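Local coordinates for Lmo0812 protein (Listeria monocytogenes serovar 1/2a, PDB 4YF1) that probably acts as an HD-family pyrophosphohydrolase, perhaps removing the 3'-diphosphate of guanosine 3',5'-bis(diphosphate), at the interface of chains A and B. Coordinates in Å, arbitrary orientation; residue numbers count along the deposited sequence, not the author numbering. Chains: chain A/B, Lmo0812 protein.

Contact 1: the interface of chains A and B. Residues chain A 67, 75-76; chain B 36, 57, 60-61, 64.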
# COMPACT_ATOMS: atom_id res chain seq x y z
N MSE A 67 -13.41 4.33 -2.72
CA MSE A 67 -12.63 4.83 -1.58
C MSE A 67 -12.40 6.31 -1.82
O MSE A 67 -12.16 6.74 -2.96
CB MSE A 67 -11.31 4.07 -1.43
CG MSE A 67 -10.54 4.49 -0.19
SE MSE A 67 -8.93 3.35 0.04
CE MSE A 67 -8.99 3.31 2.01
N THR A 75 -8.04 6.14 8.10
CA THR A 75 -7.21 4.92 8.28
C THR A 75 -5.69 5.14 8.30
O THR A 75 -5.00 4.60 9.16
CB THR A 75 -7.57 3.89 7.20
OG1 THR A 75 -8.95 3.55 7.33
CG2 THR A 75 -6.75 2.62 7.38
N PHE A 76 -5.19 5.95 7.36
CA PHE A 76 -3.74 6.19 7.20
C PHE A 76 -3.22 7.53 7.72
O PHE A 76 -2.01 7.73 7.77
CB PHE A 76 -3.39 6.08 5.72
CG PHE A 76 -3.67 4.72 5.13
CD1 PHE A 76 -2.75 3.68 5.28
CD2 PHE A 76 -4.84 4.48 4.43
CE1 PHE A 76 -3.01 2.43 4.74
CE2 PHE A 76 -5.10 3.23 3.89
CZ PHE A 76 -4.19 2.20 4.05
N PRO B 36 -1.35 1.26 10.24
CA PRO B 36 -1.09 0.46 9.05
C PRO B 36 0.38 0.48 8.62
O PRO B 36 0.91 -0.57 8.27
CB PRO B 36 -1.98 1.11 7.99
CG PRO B 36 -3.14 1.61 8.77
CD PRO B 36 -2.57 2.07 10.09
N LEU B 57 -0.90 -3.82 5.54
CA LEU B 57 -1.17 -2.41 5.40
C LEU B 57 -2.64 -2.09 5.12
O LEU B 57 -3.16 -1.10 5.61
CB LEU B 57 -0.35 -1.87 4.21
CG LEU B 57 -0.53 -0.41 3.87
CD1 LEU B 57 0.30 0.44 4.80
CD2 LEU B 57 -0.13 -0.18 2.43
N ASP B 60 -7.03 -2.65 7.91
CA ASP B 60 -7.97 -1.67 8.51
C ASP B 60 -8.83 -0.99 7.45
O ASP B 60 -10.05 -0.94 7.57
CB ASP B 60 -7.24 -0.61 9.32
CG ASP B 60 -6.62 -1.16 10.60
OD1 ASP B 60 -6.82 -2.35 10.91
OD2 ASP B 60 -5.93 -0.39 11.31
N ALA B 61 -8.18 -0.47 6.41
CA ALA B 61 -8.89 0.20 5.32
C ALA B 61 -9.98 -0.68 4.75
O ALA B 61 -11.11 -0.24 4.56
CB ALA B 61 -7.93 0.64 4.23
N ASP B 64 -12.76 -1.03 7.51
CA ASP B 64 -13.41 0.27 7.76
C ASP B 64 -14.28 0.78 6.61
O ASP B 64 -15.19 1.56 6.84
CB ASP B 64 -12.38 1.35 8.09
CG ASP B 64 -11.66 1.11 9.42
OD1 ASP B 64 -11.99 0.14 10.14
OD2 ASP B 64 -10.74 1.91 9.73
O HOH W 1 -5.76 2.83 11.37
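The ring of A:Phe76 meets B:Pro36, B:Leu57 and B:Ala61 along its outer rim, while one face carries the methyl CG2 of A:Thr75 from its own chain, 3.9 Å above the plane and displaced toward the rim. Across the contact, B:Pro36 CB reaches ring carbon CE1 of A:Phe76 at 3.7 Å, and B:Ala61 CB lies 3.8 Å from its CE2, both displaced toward the side that bears the threonine methyl. Between them, the carbonyl O of B:Leu57 stands 3.6 Å from CE1 of A:Phe76.

A:Thr75 buries far more surface than its neighbours, 72 Å². With OG1 anti to the carbonyl carbon (chi1 -60°), its two branches part: CG2 packs 3.5 Å from the backbone N of B:Ala61, whereas the hydroxyl OG1 turns to carboxylate oxygen OD2 of B:Asp64 in a weak hydrogen bond of 3.4 Å. Water 1 adds an indirect link, lying 2.9 Å from the carbonyl O of A:Thr75 and 3.2 Å from OD2 of B:Asp60. The selenomethionine A:Met67 brings its terminal methyl CE against B:Ala61 CB.

B:Asp60 is the aspartate of the HD motif, and B:Asp64 belongs to the acidic stretch that follows it on helix 50-65. Through A:Thr75 and A:Phe76, the C-terminal end of helix 69-76 faces this presumed catalytic helix of chain B, with B:Pro36 of helix 35-45 alongside.

Contact 2: the interface of chains A and B. Residues chain A 32, 37, 44; chain B 44, 50-51.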
# COMPACT_ATOMS: atom_id res chain seq x y z
N TYR A 32 5.44 -7.15 -10.06
CA TYR A 32 4.24 -7.45 -9.26
C TYR A 32 2.91 -7.61 -9.99
O TYR A 32 1.93 -8.01 -9.36
CB TYR A 32 4.09 -6.43 -8.14
CG TYR A 32 5.21 -6.54 -7.11
CD1 TYR A 32 5.33 -7.68 -6.32
CD2 TYR A 32 6.12 -5.51 -6.92
CE1 TYR A 32 6.34 -7.79 -5.37
CE2 TYR A 32 7.13 -5.62 -5.96
CZ TYR A 32 7.24 -6.78 -5.21
OH TYR A 32 8.24 -6.90 -4.25
N LEU A 37 1.55 -1.87 -6.77
CA LEU A 37 2.71 -2.55 -6.23
C LEU A 37 3.98 -2.15 -6.98
O LEU A 37 5.02 -1.96 -6.38
CB LEU A 37 2.49 -4.06 -6.24
CG LEU A 37 1.57 -4.60 -5.13
CD1 LEU A 37 2.28 -4.50 -3.80
CD2 LEU A 37 0.24 -3.90 -5.03
N ARG A 44 10.19 2.96 -3.35
CA ARG A 44 10.97 2.35 -2.25
C ARG A 44 12.41 2.26 -2.68
O ARG A 44 13.33 2.66 -1.94
CB ARG A 44 10.40 0.97 -1.87
CG ARG A 44 11.24 0.17 -0.88
CD ARG A 44 10.60 -1.13 -0.42
NE ARG A 44 9.98 -1.89 -1.52
CZ ARG A 44 8.68 -1.93 -1.80
NH1 ARG A 44 8.24 -2.66 -2.83
NH2 ARG A 44 7.81 -1.20 -1.10
N ARG B 44 7.62 -6.27 6.73
CA ARG B 44 8.77 -6.10 5.84
C ARG B 44 10.10 -6.44 6.54
O ARG B 44 10.95 -7.14 5.96
CB ARG B 44 8.81 -4.69 5.23
CG ARG B 44 9.98 -4.53 4.26
CD ARG B 44 9.99 -3.22 3.48
NE ARG B 44 8.80 -3.00 2.62
CZ ARG B 44 7.82 -2.12 2.87
NH1 ARG B 44 7.83 -1.35 3.96
NH2 ARG B 44 6.81 -1.99 2.00
N GLU B 50 6.29 -8.63 -0.54
CA GLU B 50 5.49 -7.38 -0.54
C GLU B 50 3.98 -7.55 -0.58
O GLU B 50 3.29 -6.72 -0.03
CB GLU B 50 5.98 -6.39 -1.59
CG GLU B 50 7.37 -5.82 -1.25
CD GLU B 50 7.37 -4.90 -0.02
OE1 GLU B 50 6.33 -4.32 0.34
OE2 GLU B 50 8.46 -4.76 0.59
N GLU B 51 3.48 -8.61 -1.19
CA GLU B 51 2.05 -8.83 -1.17
C GLU B 51 1.53 -9.02 0.27
O GLU B 51 0.42 -8.60 0.59
CB GLU B 51 1.65 -10.01 -2.03
CG GLU B 51 1.92 -9.79 -3.52
CD GLU B 51 3.28 -10.29 -4.01
OE1 GLU B 51 4.21 -10.54 -3.21
OE2 GLU B 51 3.38 -10.42 -5.26
O HOH W 2 8.18 -9.22 -2.68
O HOH W 3 4.98 -2.05 -1.34
O HOH W 4 1.47 -9.45 -6.93
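B:Glu50, at the start of helix 50-65 of an HD-domain subunit, buries 64 Å² and touches both A:Arg44, through its carboxylate, and A:Tyr32, through CB and CG. Its carboxylate stacks on the guanidinium of A:Arg44: the two planes are 6° apart, and carbon CD of B:Glu50 lies 3.6 Å above the plane of the A:Arg44 group, offset toward its rim. The charged atoms form a salt bridge, NH2 of A:Arg44 being 3.7 Å from OE1 of B:Glu50, a face-on pairing rather than an in-plane one. Water 3 also joins these two atoms.

A two-pronged, side-on grip comes from B:Arg44 of the same chain. Its NE donates in plane to the syn lone pair of B:Glu50 OE2 at 2.7 Å, nearly straight, and its NH2 donates to OE1 of B:Glu50 at 2.9 Å, tilted from both planes. This fixes the carboxylate in rotation and gathers both arginines round one anion, with NH2 of A:Arg44 3.3 Å from NH2 of B:Arg44.

A:Tyr32 brings its phenol OH 3.3 Å from CG of B:Glu50. With CG anti to the carbonyl carbon (chi1 -68°), CB and CG sit off one face of the ring, at its hydroxyl end. Water 2, at the ring edge and in its plane, bridges A:Tyr32 OH and the backbone N of B:Glu50. B:Glu51 comes to the CD1-CE1 side of the ring, its carboxylate turned 82° from it, and water 4 links its OE2 to the carbonyl O of A:Tyr32.

Contact 3: the interface of chains A and B. Residues chain A 50-51, 54, 76; chain B 34, 37.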
# COMPACT_ATOMS: atom_id res chain seq x y z
N GLU A 50 8.22 5.67 3.96
CA GLU A 50 7.03 4.83 3.92
C GLU A 50 5.74 5.59 3.56
O GLU A 50 4.93 5.09 2.75
CB GLU A 50 6.85 4.08 5.26
CG GLU A 50 6.05 2.80 5.10
CD GLU A 50 6.80 1.76 4.26
OE1 GLU A 50 6.18 1.16 3.34
OE2 GLU A 50 8.03 1.59 4.49
N GLU A 51 5.56 6.78 4.12
CA GLU A 51 4.37 7.58 3.80
C GLU A 51 4.24 7.83 2.28
O GLU A 51 3.13 7.85 1.73
CB GLU A 51 4.36 8.92 4.51
CG GLU A 51 4.19 8.86 6.04
CD GLU A 51 5.42 8.43 6.81
OE1 GLU A 51 6.47 8.06 6.22
OE2 GLU A 51 5.33 8.48 8.07
N VAL A 54 3.40 4.44 0.38
CA VAL A 54 1.99 4.12 0.56
C VAL A 54 1.09 5.04 -0.22
O VAL A 54 0.07 4.59 -0.74
CB VAL A 54 1.61 4.09 2.05
CG1 VAL A 54 0.11 3.94 2.23
CG2 VAL A 54 2.34 2.94 2.73
N PHE A 76 -5.19 5.95 7.36
CA PHE A 76 -3.74 6.19 7.20
C PHE A 76 -3.22 7.53 7.72
O PHE A 76 -2.01 7.73 7.77
CB PHE A 76 -3.39 6.08 5.72
CG PHE A 76 -3.67 4.72 5.13
CD1 PHE A 76 -2.75 3.68 5.28
CD2 PHE A 76 -4.84 4.48 4.43
CE1 PHE A 76 -3.01 2.43 4.74
CE2 PHE A 76 -5.10 3.23 3.89
CZ PHE A 76 -4.19 2.20 4.05
N SER B 34 0.71 6.18 12.68
CA SER B 34 -0.04 5.47 11.60
C SER B 34 0.14 3.96 11.73
O SER B 34 1.15 3.40 11.29
CB SER B 34 0.40 5.94 10.22
OG SER B 34 -0.30 5.22 9.21
N LEU B 37 1.01 1.64 8.66
CA LEU B 37 2.43 1.75 8.30
C LEU B 37 3.31 0.97 9.26
O LEU B 37 4.33 0.42 8.85
CB LEU B 37 2.90 3.20 8.20
CG LEU B 37 2.64 3.84 6.83
CD1 LEU B 37 1.16 3.88 6.47
CD2 LEU B 37 3.24 5.23 6.81
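The hydroxyl OG of B:Ser34 donates a weak hydrogen bond to the carbonyl O of A:Phe76, the two atoms 3.4 Å apart. OG stands anti to the backbone N of B:Ser34 (chi1 178°), which directs it toward the carbonyl at the end of helix 69-76. A bond of that length suggests a minor polar supplement to an otherwise apolar contact.

B:Leu37 carries most of that packing, hiding 73 Å², and its branches divide the partner surface. Methyl CD2 meets A:Glu51, 3.8 Å from CG, the two side chains crossing at about a right angle. Methyl CD1 instead approaches CG2 of A:Val54 at 4.0 Å and ring atom CD1 of A:Phe76 at 4.1 Å, again with the leucine nearly perpendicular to the phenylalanine side chain. Between the branches, CG of B:Leu37 lies 4.0 Å from CG of A:Glu50, whose chain runs past the leucine in the opposite direction. A:Glu50 thus offers its methylenes CB and CG, whereas A:Glu51 offers CD2 both its CG and its carboxyl group, with CD 3.9 Å from CD2 of B:Leu37.

The leucine projects from helix 35-45 of chain B against helix 50-64 and the end of helix 69-76 of chain A. These contacts supply apolar packing that would hold the two HD domains together in the deposited dimer.

Contact 1 and contact 3 are neighbours, their C-alpha centres about 10 Å apart, and share A:Phe76 at the end of helix 69-76 of chain A. Between C-alpha centres, contact 2 lies about 13 Å from contact 3 and about 17 Å from contact 1. Contacts 2 and 3 use the helices beginning at residues 35 and 50 with the chains exchanged. The two copies of Glu50 differ, chi1 being -68° in chain B and -155° in chain A, so the symmetry is not exact there. The joined patches place presumed catalytic residues beside the partner chain, suggesting that dimerisation, if biological, could shape the active site.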